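Local coordinates for protein endoglucanase (PDB 6WQV) that hydrolyses beta-1,4-glucans such as cellulose and probably also xylan, as a broad-specificity endoglucanase of glycoside hydrolase family 5, at residues A[12-20]-A[232-240]; A[185-196]-A[207-215]. One frame throughout, in Å; residues are numbered along the deposited sequence.

Contact 1: residues A[12-20]-A[232-240]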
loop_
_atom_site.group_PDB
_atom_site.type_symbol
_atom_site.label_atom_id
_atom_site.label_comp_id
_atom_site.label_asym_id
_atom_site.label_seq_id
_atom_site.Cartn_x
_atom_site.Cartn_y
_atom_site.Cartn_z
ATOM N N ARG A 12 5.857 21.480 4.775
ATOM C CA ARG A 12 7.307 21.399 4.745
ATOM C C ARG A 12 7.722 20.778 3.419
ATOM O O ARG A 12 7.095 19.828 2.947
ATOM C CB ARG A 12 7.810 20.513 5.883
ATOM C CG ARG A 12 7.594 21.087 7.277
ATOM C CD ARG A 12 8.208 20.171 8.341
ATOM N NE ARG A 12 7.480 18.907 8.422
ATOM C CZ ARG A 12 7.992 17.752 8.837
ATOM N NH1 ARG A 12 9.262 17.668 9.213
ATOM N NH2 ARG A 12 7.224 16.673 8.861
ATOM N N ASP A 13 8.765 21.331 2.822
ATOM C CA ASP A 13 9.321 20.831 1.569
ATOM C C ASP A 13 10.469 19.910 1.955
ATOM O O ASP A 13 11.587 20.367 2.210
ATOM C CB ASP A 13 9.806 22.001 0.727
ATOM C CG ASP A 13 10.193 21.592 -0.674
ATOM O OD1 ASP A 13 10.174 20.384 -0.990
ATOM O OD2 ASP A 13 10.515 22.506 -1.455
ATOM N N LEU A 14 10.184 18.612 2.013
ATOM C CA LEU A 14 11.163 17.613 2.398
ATOM C C LEU A 14 11.361 16.611 1.275
ATOM O O LEU A 14 10.435 16.315 0.511
ATOM C CB LEU A 14 10.685 16.830 3.612
ATOM C CG LEU A 14 10.412 17.635 4.877
ATOM C CD1 LEU A 14 9.863 16.687 5.927
ATOM C CD2 LEU A 14 11.664 18.323 5.352
ATOM N N THR A 15 12.562 16.052 1.202
ATOM C CA THR A 15 12.780 14.994 0.228
ATOM C C THR A 15 12.121 13.694 0.691
ATOM O O THR A 15 11.755 13.517 1.862
ATOM C CB THR A 15 14.268 14.715 0.047
ATOM O OG1 THR A 15 14.783 14.121 1.246
ATOM C CG2 THR A 15 15.027 15.975 -0.261
ATOM N N ALA A 16 12.001 12.753 -0.245
ATOM C CA ALA A 16 11.426 11.457 0.100
ATOM C C ALA A 16 12.234 10.773 1.194
ATOM O O ALA A 16 11.664 10.179 2.114
ATOM C CB ALA A 16 11.363 10.571 -1.144
ATOM N N SER A 17 13.561 10.836 1.107
ATOM C CA SER A 17 14.382 10.230 2.148
ATOM C C SER A 17 14.106 10.870 3.500
ATOM O O SER A 17 14.013 10.173 4.519
ATOM C CB SER A 17 15.863 10.362 1.800
ATOM O OG SER A 17 16.188 9.570 0.672
ATOM N N GLN A 18 13.998 12.202 3.537
ATOM C CA GLN A 18 13.724 12.886 4.797
ATOM C C GLN A 18 12.369 12.491 5.366
ATOM O O GLN A 18 12.234 12.289 6.579
ATOM C CB GLN A 18 13.801 14.402 4.598
ATOM C CG GLN A 18 15.220 14.928 4.441
ATOM C CD GLN A 18 15.286 16.376 3.970
ATOM O OE1 GLN A 18 14.389 16.867 3.286
ATOM N NE2 GLN A 18 16.361 17.061 4.340
ATOM N N LEU A 19 11.349 12.375 4.511
ATOM C CA LEU A 19 10.034 11.972 4.982
ATOM C C LEU A 19 10.072 10.548 5.517
ATOM O O LEU A 19 9.532 10.267 6.596
ATOM C CB LEU A 19 9.026 12.113 3.842
ATOM C CG LEU A 19 7.556 11.882 4.157
ATOM C CD1 LEU A 19 6.665 12.357 3.020
ATOM C CD2 LEU A 19 7.296 10.409 4.415
ATOM N N LEU A 20 10.729 9.641 4.794
ATOM C CA LEU A 20 10.823 8.260 5.255
ATOM C C LEU A 20 11.544 8.161 6.592
ATOM O O LEU A 20 11.257 7.252 7.383
ATOM C CB LEU A 20 11.501 7.391 4.190
ATOM C CG LEU A 20 10.654 7.161 2.937
ATOM C CD1 LEU A 20 11.535 6.622 1.804
ATOM C CD2 LEU A 20 9.476 6.238 3.190
ATOM N N VAL A 232 10.026 17.867 -9.982
ATOM C CA VAL A 232 10.724 18.302 -8.785
ATOM C C VAL A 232 11.612 17.146 -8.352
ATOM O O VAL A 232 11.314 15.978 -8.623
ATOM C CB VAL A 232 9.725 18.703 -7.679
ATOM C CG1 VAL A 232 8.694 17.611 -7.476
ATOM C CG2 VAL A 232 10.448 19.015 -6.382
ATOM N N ALA A 233 12.714 17.474 -7.692
ATOM C CA ALA A 233 13.707 16.466 -7.361
ATOM C C ALA A 233 13.353 15.720 -6.082
ATOM O O ALA A 233 12.811 16.295 -5.135
ATOM C CB ALA A 233 15.080 17.115 -7.203
ATOM N N ASN A 234 13.647 14.420 -6.080
ATOM C CA ASN A 234 13.725 13.624 -4.851
ATOM C C ASN A 234 12.396 13.533 -4.110
ATOM O O ASN A 234 12.348 13.648 -2.884
ATOM C CB ASN A 234 14.815 14.178 -3.935
ATOM C CG ASN A 234 16.186 14.077 -4.550
ATOM O OD1 ASN A 234 16.582 13.012 -5.005
ATOM N ND2 ASN A 234 16.909 15.195 -4.593
ATOM N N LYS A 235 11.312 13.276 -4.844
ATOM C CA LYS A 235 9.992 13.166 -4.233
ATOM C C LYS A 235 9.305 11.826 -4.484
ATOM O O LYS A 235 8.141 11.669 -4.095
ATOM C CB LYS A 235 9.076 14.302 -4.721
ATOM C CG LYS A 235 9.523 15.705 -4.356
ATOM C CD LYS A 235 9.330 16.023 -2.881
ATOM C CE LYS A 235 9.599 17.494 -2.611
ATOM N NZ LYS A 235 9.135 17.890 -1.255
ATOM N N LEU A 236 9.974 10.862 -5.109
ATOM C CA LEU A 236 9.353 9.598 -5.478
ATOM C C LEU A 236 9.911 8.442 -4.655
ATOM O O LEU A 236 11.115 8.370 -4.391
ATOM C CB LEU A 236 9.545 9.297 -6.967
ATOM C CG LEU A 236 8.982 10.352 -7.919
ATOM C CD1 LEU A 236 9.197 9.922 -9.377
ATOM C CD2 LEU A 236 7.517 10.633 -7.669
ATOM N N ILE A 237 9.011 7.529 -4.288
ATOM C CA ILE A 237 9.313 6.357 -3.479
ATOM C C ILE A 237 8.746 5.126 -4.173
ATOM O O ILE A 237 7.599 5.138 -4.629
ATOM C CB ILE A 237 8.665 6.493 -2.088
ATOM C CG1 ILE A 237 9.120 7.771 -1.388
ATOM C CG2 ILE A 237 8.949 5.265 -1.227
ATOM C CD1 ILE A 237 8.174 8.208 -0.271
ATOM N N VAL A 238 9.520 4.053 -4.207
ATOM C CA VAL A 238 9.033 2.780 -4.729
ATOM C C VAL A 238 8.400 1.978 -3.599
ATOM O O VAL A 238 8.944 1.906 -2.486
ATOM C CB VAL A 238 10.168 1.990 -5.403
ATOM C CG1 VAL A 238 9.689 0.590 -5.786
ATOM C CG2 VAL A 238 10.680 2.746 -6.631
ATOM N N ASP A 239 7.258 1.357 -3.884
ATOM C CA ASP A 239 6.582 0.477 -2.938
ATOM C C ASP A 239 6.796 -0.973 -3.354
ATOM O O ASP A 239 6.412 -1.377 -4.460
ATOM C CB ASP A 239 5.082 0.766 -2.840
ATOM C CG ASP A 239 4.387 -0.050 -1.736
ATOM O OD1 ASP A 239 5.024 -0.947 -1.141
ATOM O OD2 ASP A 239 3.196 0.206 -1.467
ATOM N N ILE A 240 7.404 -1.750 -2.464
ATOM C CA ILE A 240 7.547 -3.187 -2.610
ATOM C C ILE A 240 6.721 -3.845 -1.508
ATOM O O ILE A 240 6.851 -3.479 -0.334
ATOM C CB ILE A 240 9.021 -3.607 -2.489
ATOM C CG1 ILE A 240 9.872 -3.002 -3.618
ATOM C CG2 ILE A 240 9.127 -5.123 -2.439
ATOM C CD1 ILE A 240 9.436 -3.354 -5.033
#
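K235 carries the charged part of this contact: its ammonium group meets both D13 and the backbone of L14. NZ lies 2.7 Å from D13 OD1 in a salt bridge that runs nearly along the C-O axis of the carboxylate, the two side chains crossing at about a right angle. The same NZ gives a hydrogen bond of 2.7 Å to L14 O, which it approaches from above the carbonyl plane, 45° out of it. A third bond, to I205 O, lies outside the two segments. The lysine leaves its backbone pointing away from 12-20, and a bend at chi2 (-73°) turns the chain back to these oxygens.

The backbones join where the helix starts. A16 N donates to N234 O over 2.8 Å, with an N-H...O angle of 160°. T15 is the N-cap of helix 16-22 and forms a capping box with Q18: Q18 N donates to T15 OG1 (3.1 Å), and T15 N returns a bond to Q18 OE1 (2.9 Å).

Apolar packing continues toward the barrel. A16 CB sits 3.6 Å from I237 CG1, while L20 and I237 reach toward each other tip to tip, with L20 CD2 4.2 Å from I237 CD1. L20 also touches I285 and L19 touches C207, consistent with the short helix closing the N-terminal end of the barrel.

With one carboxylate and two carbonyls around it, the lysine ammonium is probably kept charged, and it ties the N-terminal segment to the loop leading into strand 236-241.

Contact 2: residues A[185-196]-A[207-215]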
loop_
_atom_site.group_PDB
_atom_site.type_symbol
_atom_site.label_atom_id
_atom_site.label_comp_id
_atom_site.label_asym_id
_atom_site.label_seq_id
_atom_site.Cartn_x
_atom_site.Cartn_y
_atom_site.Cartn_z
ATOM N N ILE A 185 3.432 -0.689 -17.466
ATOM C CA ILE A 185 3.333 -0.175 -16.097
ATOM C C ILE A 185 4.186 1.076 -15.906
ATOM O O ILE A 185 3.783 2.002 -15.185
ATOM C CB ILE A 185 3.642 -1.309 -15.090
ATOM C CG1 ILE A 185 2.453 -2.283 -15.058
ATOM C CG2 ILE A 185 3.976 -0.742 -13.717
ATOM C CD1 ILE A 185 2.758 -3.619 -14.435
ATOM N N ASN A 186 5.347 1.153 -16.571
ATOM C CA ASN A 186 6.134 2.379 -16.494
ATOM C C ASN A 186 5.347 3.571 -17.035
ATOM O O ASN A 186 5.449 4.682 -16.507
ATOM C CB ASN A 186 7.460 2.230 -17.236
ATOM C CG ASN A 186 8.393 1.238 -16.575
ATOM O OD1 ASN A 186 8.377 1.065 -15.353
ATOM N ND2 ASN A 186 9.218 0.580 -17.380
ATOM N N SER A 187 4.580 3.365 -18.112
ATOM C CA SER A 187 3.735 4.432 -18.639
ATOM C C SER A 187 2.670 4.845 -17.630
ATOM O O SER A 187 2.408 6.039 -17.442
ATOM C CB SER A 187 3.075 3.968 -19.940
ATOM O OG SER A 187 2.222 4.959 -20.482
ATOM N N TYR A 188 2.037 3.864 -16.981
ATOM C CA TYR A 188 0.992 4.171 -16.009
ATOM C C TYR A 188 1.547 4.964 -14.829
ATOM O O TYR A 188 0.918 5.928 -14.371
ATOM C CB TYR A 188 0.338 2.877 -15.518
ATOM C CG TYR A 188 -0.436 2.072 -16.556
ATOM C CD1 TYR A 188 -0.798 2.612 -17.786
ATOM C CD2 TYR A 188 -0.809 0.758 -16.292
ATOM C CE1 TYR A 188 -1.511 1.860 -18.725
ATOM C CE2 TYR A 188 -1.528 0.004 -17.220
ATOM C CZ TYR A 188 -1.874 0.560 -18.432
ATOM O OH TYR A 188 -2.572 -0.169 -19.369
ATOM N N ASN A 189 2.720 4.575 -14.316
ATOM C CA ASN A 189 3.316 5.339 -13.223
ATOM C C ASN A 189 3.661 6.755 -13.672
ATOM O O ASN A 189 3.489 7.717 -12.908
ATOM C CB ASN A 189 4.563 4.637 -12.680
ATOM C CG ASN A 189 4.236 3.522 -11.717
ATOM O OD1 ASN A 189 3.224 3.573 -11.018
ATOM N ND2 ASN A 189 5.094 2.511 -11.670
ATOM N N GLN A 190 4.162 6.905 -14.906
ATOM C CA GLN A 190 4.491 8.232 -15.418
ATOM C C GLN A 190 3.241 9.097 -15.527
ATOM O O GLN A 190 3.254 10.281 -15.163
ATOM C CB GLN A 190 5.185 8.118 -16.775
ATOM C CG GLN A 190 5.632 9.453 -17.328
ATOM C CD GLN A 190 6.745 10.074 -16.503
ATOM O OE1 GLN A 190 7.888 9.614 -16.536
ATOM N NE2 GLN A 190 6.411 11.119 -15.746
ATOM N N THR A 191 2.141 8.522 -16.014
ATOM C CA THR A 191 0.891 9.272 -16.095
ATOM C C THR A 191 0.445 9.737 -14.718
ATOM O O THR A 191 0.037 10.889 -14.539
ATOM C CB THR A 191 -0.187 8.401 -16.738
ATOM O OG1 THR A 191 0.194 8.119 -18.090
ATOM C CG2 THR A 191 -1.531 9.100 -16.726
ATOM N N PHE A 192 0.492 8.839 -13.730
ATOM C CA PHE A 192 0.103 9.206 -12.373
ATOM C C PHE A 192 0.885 10.416 -11.879
ATOM O O PHE A 192 0.308 11.378 -11.358
ATOM C CB PHE A 192 0.301 7.988 -11.456
ATOM C CG PHE A 192 0.456 8.330 -9.995
ATOM C CD1 PHE A 192 -0.595 8.863 -9.267
ATOM C CD2 PHE A 192 1.659 8.093 -9.349
ATOM C CE1 PHE A 192 -0.436 9.165 -7.910
ATOM C CE2 PHE A 192 1.827 8.389 -8.006
ATOM C CZ PHE A 192 0.778 8.927 -7.288
ATOM N N VAL A 193 2.205 10.388 -12.032
ATOM C CA VAL A 193 3.020 11.498 -11.545
ATOM C C VAL A 193 2.648 12.786 -12.274
ATOM O O VAL A 193 2.431 13.831 -11.651
ATOM C CB VAL A 193 4.514 11.163 -11.674
ATOM C CG1 VAL A 193 5.367 12.380 -11.384
ATOM C CG2 VAL A 193 4.881 10.022 -10.738
ATOM N N ASN A 194 2.546 12.721 -13.604
ATOM C CA ASN A 194 2.194 13.923 -14.362
ATOM C C ASN A 194 0.842 14.470 -13.928
ATOM O O ASN A 194 0.656 15.692 -13.834
ATOM C CB ASN A 194 2.154 13.616 -15.861
ATOM C CG ASN A 194 3.520 13.293 -16.443
ATOM O OD1 ASN A 194 4.554 13.621 -15.867
ATOM N ND2 ASN A 194 3.519 12.644 -17.602
ATOM N N THR A 195 -0.128 13.578 -13.690
ATOM C CA THR A 195 -1.485 13.996 -13.345
ATOM C C THR A 195 -1.505 14.737 -12.014
ATOM O O THR A 195 -2.190 15.758 -11.868
ATOM C CB THR A 195 -2.387 12.759 -13.300
ATOM O OG1 THR A 195 -2.484 12.177 -14.610
ATOM C CG2 THR A 195 -3.791 13.086 -12.765
ATOM N N VAL A 196 -0.744 14.249 -11.034
ATOM C CA VAL A 196 -0.711 14.909 -9.738
ATOM C C VAL A 196 -0.009 16.257 -9.835
ATOM O O VAL A 196 -0.496 17.264 -9.307
ATOM C CB VAL A 196 -0.049 13.982 -8.702
ATOM C CG1 VAL A 196 0.212 14.741 -7.411
ATOM C CG2 VAL A 196 -0.904 12.747 -8.446
ATOM N N CYS A 207 5.288 14.049 -1.736
ATOM C CA CYS A 207 5.938 12.787 -2.053
ATOM C C CYS A 207 4.916 11.791 -2.591
ATOM O O CYS A 207 3.775 11.720 -2.118
ATOM C CB CYS A 207 6.643 12.218 -0.824
ATOM S SG CYS A 207 8.154 13.100 -0.408
ATOM N N LEU A 208 5.327 11.019 -3.600
ATOM C CA LEU A 208 4.459 10.072 -4.277
ATOM C C LEU A 208 5.119 8.700 -4.300
ATOM O O LEU A 208 6.344 8.584 -4.386
ATOM C CB LEU A 208 4.215 10.531 -5.712
ATOM C CG LEU A 208 3.761 11.978 -5.917
ATOM C CD1 LEU A 208 3.671 12.264 -7.416
ATOM C CD2 LEU A 208 2.453 12.247 -5.217
ATOM N N MET A 209 4.289 7.663 -4.224
ATOM C CA MET A 209 4.754 6.280 -4.225
ATOM C C MET A 209 4.277 5.581 -5.492
ATOM O O MET A 209 3.157 5.815 -5.961
ATOM C CB MET A 209 4.241 5.527 -2.984
ATOM C CG MET A 209 4.983 5.852 -1.686
ATOM S SD MET A 209 4.153 5.225 -0.205
ATOM C CE MET A 209 3.915 3.561 -0.749
ATOM N N VAL A 210 5.143 4.741 -6.054
ATOM C CA VAL A 210 4.831 3.957 -7.248
ATOM C C VAL A 210 5.307 2.523 -7.067
ATOM O O VAL A 210 6.397 2.288 -6.518
ATOM C CB VAL A 210 5.453 4.557 -8.522
ATOM C CG1 VAL A 210 4.760 5.853 -8.917
ATOM C CG2 VAL A 210 6.964 4.773 -8.349
ATOM N N PRO A 211 4.535 1.541 -7.539
ATOM C CA PRO A 211 4.989 0.146 -7.456
ATOM C C PRO A 211 5.721 -0.322 -8.695
ATOM O O PRO A 211 5.521 0.225 -9.783
ATOM C CB PRO A 211 3.675 -0.628 -7.322
ATOM C CG PRO A 211 2.749 0.176 -8.223
ATOM C CD PRO A 211 3.160 1.635 -8.055
ATOM N N THR A 212 6.550 -1.349 -8.542
ATOM C CA THR A 212 6.965 -2.168 -9.662
ATOM C C THR A 212 5.802 -3.066 -10.076
ATOM O O THR A 212 4.724 -3.062 -9.464
ATOM C CB THR A 212 8.117 -3.053 -9.215
ATOM O OG1 THR A 212 7.668 -3.774 -8.062
ATOM C CG2 THR A 212 9.352 -2.235 -8.844
ATOM N N TYR A 213 6.025 -3.860 -11.124
ATOM C CA TYR A 213 5.101 -4.927 -11.491
ATOM C C TYR A 213 4.752 -5.749 -10.248
ATOM O O TYR A 213 5.644 -6.261 -9.568
ATOM C CB TYR A 213 5.727 -5.827 -12.579
ATOM C CG TYR A 213 4.795 -6.952 -12.973
ATOM C CD1 TYR A 213 4.677 -8.077 -12.173
ATOM C CD2 TYR A 213 3.987 -6.868 -14.101
ATOM C CE1 TYR A 213 3.793 -9.087 -12.480
ATOM C CE2 TYR A 213 3.098 -7.881 -14.419
ATOM C CZ TYR A 213 3.003 -8.985 -13.604
ATOM O OH TYR A 213 2.123 -9.994 -13.918
ATOM N N ALA A 214 3.457 -5.860 -9.949
ATOM C CA ALA A 214 2.920 -6.599 -8.794
ATOM C C ALA A 214 3.521 -6.156 -7.459
ATOM O O ALA A 214 3.417 -6.883 -6.460
ATOM C CB ALA A 214 3.035 -8.118 -8.964
ATOM N N ALA A 215 4.110 -4.964 -7.413
ATOM C CA ALA A 215 4.860 -4.491 -6.246
ATOM C C ALA A 215 5.881 -5.527 -5.786
ATOM O O ALA A 215 6.159 -5.674 -4.591
ATOM C CB ALA A 215 3.931 -4.088 -5.098
#
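N189 and F192, in segment 185-196 of helix 179-197, lie over strand 208-211; the axes of the short segments run nearly antiparallel, at 168°, and approach to 9.2 Å.

The polar link is a single hydrogen bond from N189 ND2 to P211 O, 3.0 Å long with an N-H...O angle of 154°. The acceptor lies near the amide plane of N189. The other end of the amide is turned to hydrocarbon: OD1 rests 3.5 Å from V210 CG1 and close to the P211 ring, buried with no polar partner.

Most of the rest is apolar. F192 has CG anti to its backbone N (chi1 158°), which carries the ring down to the strand. V210 CG1 meets the ring at its edge, 3.8 Å from CD2, while L208 CB lies 3.9 Å from CE2, and M209 O is 3.5 Å from the same F192 CE2. The L208 methyls part: CD1 lies by V193 CG2, and CD2 runs past V196 CG1 at 4.0 Å. Farther along the chain, I185 CD1 packs 3.5 Å from Y213 CD2, and the Y213 hydroxyl is bonded outside the segments to E173 O and L167 N.

This is helix-on-strand packing of a TIM barrel. F192 and L208 also touch F159 of strand 157-160, and L208 touches L236 of strand 236-241; Y188 and T195 pack against the neighbouring helix 129-149.

The two contacts lie 14 Å apart, centre to centre, on neighbouring strands of the same eight-stranded parallel barrel. Along the chain the order is 12-20, 185-196, 207-215 and 232-240, so the helix-strand unit of contact 2 falls wholly between the two segments of contact 1. Strands 208-211 and 236-241 join them directly, probably through hydrogen bonds from I237 N to L208 O and from V210 N to I237 O, each 2.9 Å. Contact 1 thus sets helix 16-22 at the N-terminal end of the barrel strands, whereas contact 2 packs a helix on the outer wall, its P211 end toward the sugar site, the side chain of P211 about 9 Å from a bound glucose unit.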